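ORF10 (Moritella marina, PDB 6RIW) probably condenses acyl chains during polyunsaturated fatty acid synthesis, this chain being the ketosynthase-chain length factor didomain of a longer synthase. Local coordinates at residues Ile471-Ser476 and Ile846-Leu851. Sequence-based numbering, arbitrary orientation.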
loop_
_atom_site.group_PDB
_atom_site.type_symbol
_atom_site.label_atom_id
_atom_site.label_comp_id
_atom_site.label_asym_id
_atom_site.label_seq_id
_atom_site.Cartn_x
_atom_site.Cartn_y
_atom_site.Cartn_z
ATOM N N ILE A 471 -1.332 25.471 -1.536
ATOM C CA ILE A 471 -2.234 24.756 -0.630
ATOM C C ILE A 471 -3.490 25.603 -0.455
ATOM O O ILE A 471 -3.409 26.722 0.063
ATOM C CB ILE A 471 -1.569 24.494 0.735
ATOM C CG1 ILE A 471 -0.265 23.717 0.579
ATOM C CG2 ILE A 471 -2.559 23.789 1.677
ATOM C CD1 ILE A 471 0.642 23.649 1.860
ATOM N N ILE A 472 -4.639 25.086 -0.899
ATOM C CA ILE A 472 -5.886 25.849 -0.909
ATOM C C ILE A 472 -6.973 25.228 -0.047
ATOM O O ILE A 472 -8.051 25.823 0.099
ATOM C CB ILE A 472 -6.408 26.046 -2.349
ATOM C CG1 ILE A 472 -6.725 24.685 -2.995
ATOM C CG2 ILE A 472 -5.360 26.736 -3.180
ATOM C CD1 ILE A 472 -7.368 24.803 -4.368
ATOM N N GLY A 473 -6.740 24.072 0.557
ATOM C CA GLY A 473 -7.757 23.490 1.395
ATOM C C GLY A 473 -7.046 22.563 2.357
ATOM O O GLY A 473 -6.069 21.935 1.937
ATOM N N MET A 474 -7.458 22.527 3.628
ATOM C CA MET A 474 -6.811 21.689 4.640
ATOM C C MET A 474 -7.836 21.245 5.678
ATOM O O MET A 474 -8.795 21.969 5.982
ATOM C CB MET A 474 -5.662 22.410 5.376
ATOM C CG MET A 474 -4.588 23.057 4.498
ATOM S SD MET A 474 -3.057 23.471 5.359
ATOM C CE MET A 474 -3.598 24.703 6.526
ATOM N N ASP A 475 -7.600 20.061 6.255
ATOM C CA ASP A 475 -8.272 19.662 7.492
ATOM C C ASP A 475 -7.366 18.700 8.254
ATOM O O ASP A 475 -6.488 18.059 7.674
ATOM C CB ASP A 475 -9.645 19.031 7.243
ATOM C CG ASP A 475 -10.459 18.849 8.550
ATOM O OD1 ASP A 475 -10.367 19.699 9.474
ATOM O OD2 ASP A 475 -11.183 17.837 8.662
ATOM N N SER A 476 -7.588 18.607 9.563
ATOM C CA SER A 476 -6.703 17.823 10.413
ATOM C C SER A 476 -7.478 17.238 11.582
ATOM O O SER A 476 -8.355 17.893 12.152
ATOM C CB SER A 476 -5.556 18.689 10.933
ATOM O OG SER A 476 -6.071 19.750 11.727
ATOM N N ILE A 846 3.539 19.794 7.458
ATOM C CA ILE A 846 3.112 20.713 6.399
ATOM C C ILE A 846 1.969 21.586 6.890
ATOM O O ILE A 846 1.954 22.808 6.669
ATOM C CB ILE A 846 2.724 19.926 5.135
ATOM C CG1 ILE A 846 3.992 19.441 4.416
ATOM C CG2 ILE A 846 1.859 20.808 4.190
ATOM C CD1 ILE A 846 3.719 18.488 3.214
ATOM N N ILE A 847 1.003 20.991 7.589
ATOM C CA ILE A 847 -0.168 21.768 7.994
ATOM C C ILE A 847 0.186 22.780 9.087
ATOM O O ILE A 847 -0.266 23.937 9.036
ATOM C CB ILE A 847 -1.308 20.832 8.423
ATOM C CG1 ILE A 847 -1.842 20.130 7.162
ATOM C CG2 ILE A 847 -2.437 21.629 9.158
ATOM C CD1 ILE A 847 -3.035 19.223 7.425
ATOM N N LYS A 848 0.991 22.378 10.088
ATOM C CA LYS A 848 1.497 23.362 11.050
ATOM C C LYS A 848 2.155 24.538 10.329
ATOM O O LYS A 848 1.887 25.711 10.635
ATOM C CB LYS A 848 2.516 22.735 12.005
ATOM C CG LYS A 848 3.271 23.799 12.833
ATOM C CD LYS A 848 4.380 23.210 13.714
ATOM C CE LYS A 848 5.327 24.289 14.262
ATOM N NZ LYS A 848 6.458 23.694 15.033
ATOM N N THR A 849 3.052 24.223 9.397
ATOM C CA THR A 849 3.822 25.250 8.699
ATOM C C THR A 849 2.917 26.121 7.839
ATOM O O THR A 849 3.043 27.356 7.839
ATOM C CB THR A 849 4.901 24.585 7.850
ATOM O OG1 THR A 849 5.777 23.820 8.692
ATOM C CG2 THR A 849 5.721 25.614 7.071
ATOM N N ALA A 850 1.982 25.500 7.111
ATOM C CA ALA A 850 1.052 26.286 6.297
ATOM C C ALA A 850 0.173 27.196 7.154
ATOM O O ALA A 850 -0.099 28.337 6.765
ATOM C CB ALA A 850 0.184 25.363 5.445
ATOM N N LEU A 851 -0.284 26.718 8.322
ATOM C CA LEU A 851 -1.099 27.580 9.186
ATOM C C LEU A 851 -0.290 28.770 9.694
ATOM O O LEU A 851 -0.798 29.899 9.731
ATOM C CB LEU A 851 -1.686 26.781 10.358
ATOM C CG LEU A 851 -2.803 25.745 10.095
ATOM C CD1 LEU A 851 -3.102 24.894 11.355
ATOM C CD2 LEU A 851 -4.107 26.392 9.583
#
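M474, on strand 469-478, meets I847, A850 and L851 of helix 841-854 inside the second ketosynthase-like half of this didomain. Helix 841-854 lies between strands 469-478 and 865-870, its I846 and T849 touching the latter, as a buried central helix does in the layered thiolase fold. The axes of 471-476 and 846-851 approach to 9.9 Å and cross at -124°, a spacing that branched and long apolar side chains span.

The apolar packing centres on M474. CG stands anti to the carbonyl carbon (chi1 -52°), the chain runs on extended, and a bend at chi3 (-64°) turns the terminal methyl along the helix. SD thereby rests 3.8 Å from A850 CB and 4.0 Å from I847 CG1, while CE presses alongside the end of L851, 3.5 Å from its CD2. An unbranched thioether suits this place because it can thread past I847 and L851, running in the opposite direction to each; A850 suits the facing turn because its lone methyl lets the sulfur approach the helix. With an alanine at M474 both the sulfur and the terminal methyl are gone, which is likely to leave a gap beside A850 CB and L851 CD2. At the start of 471-476, I471, a beta-branched residue well fitted to a strand, extends CD1 to a point 3.9 Å from I846 CG2 and 4.0 Å from A850 CB.

Polar groups serve the surroundings instead. The D475 side chain starts away from the helix; its OD2 accepts a hydrogen bond from N563 ND2, and its OD1 accepts one from the backbone N of L484 and a weak one from S476 N. Where D475 does face the helix, it does so by its backbone: I847 CD1 lies 3.7 Å from D475 O.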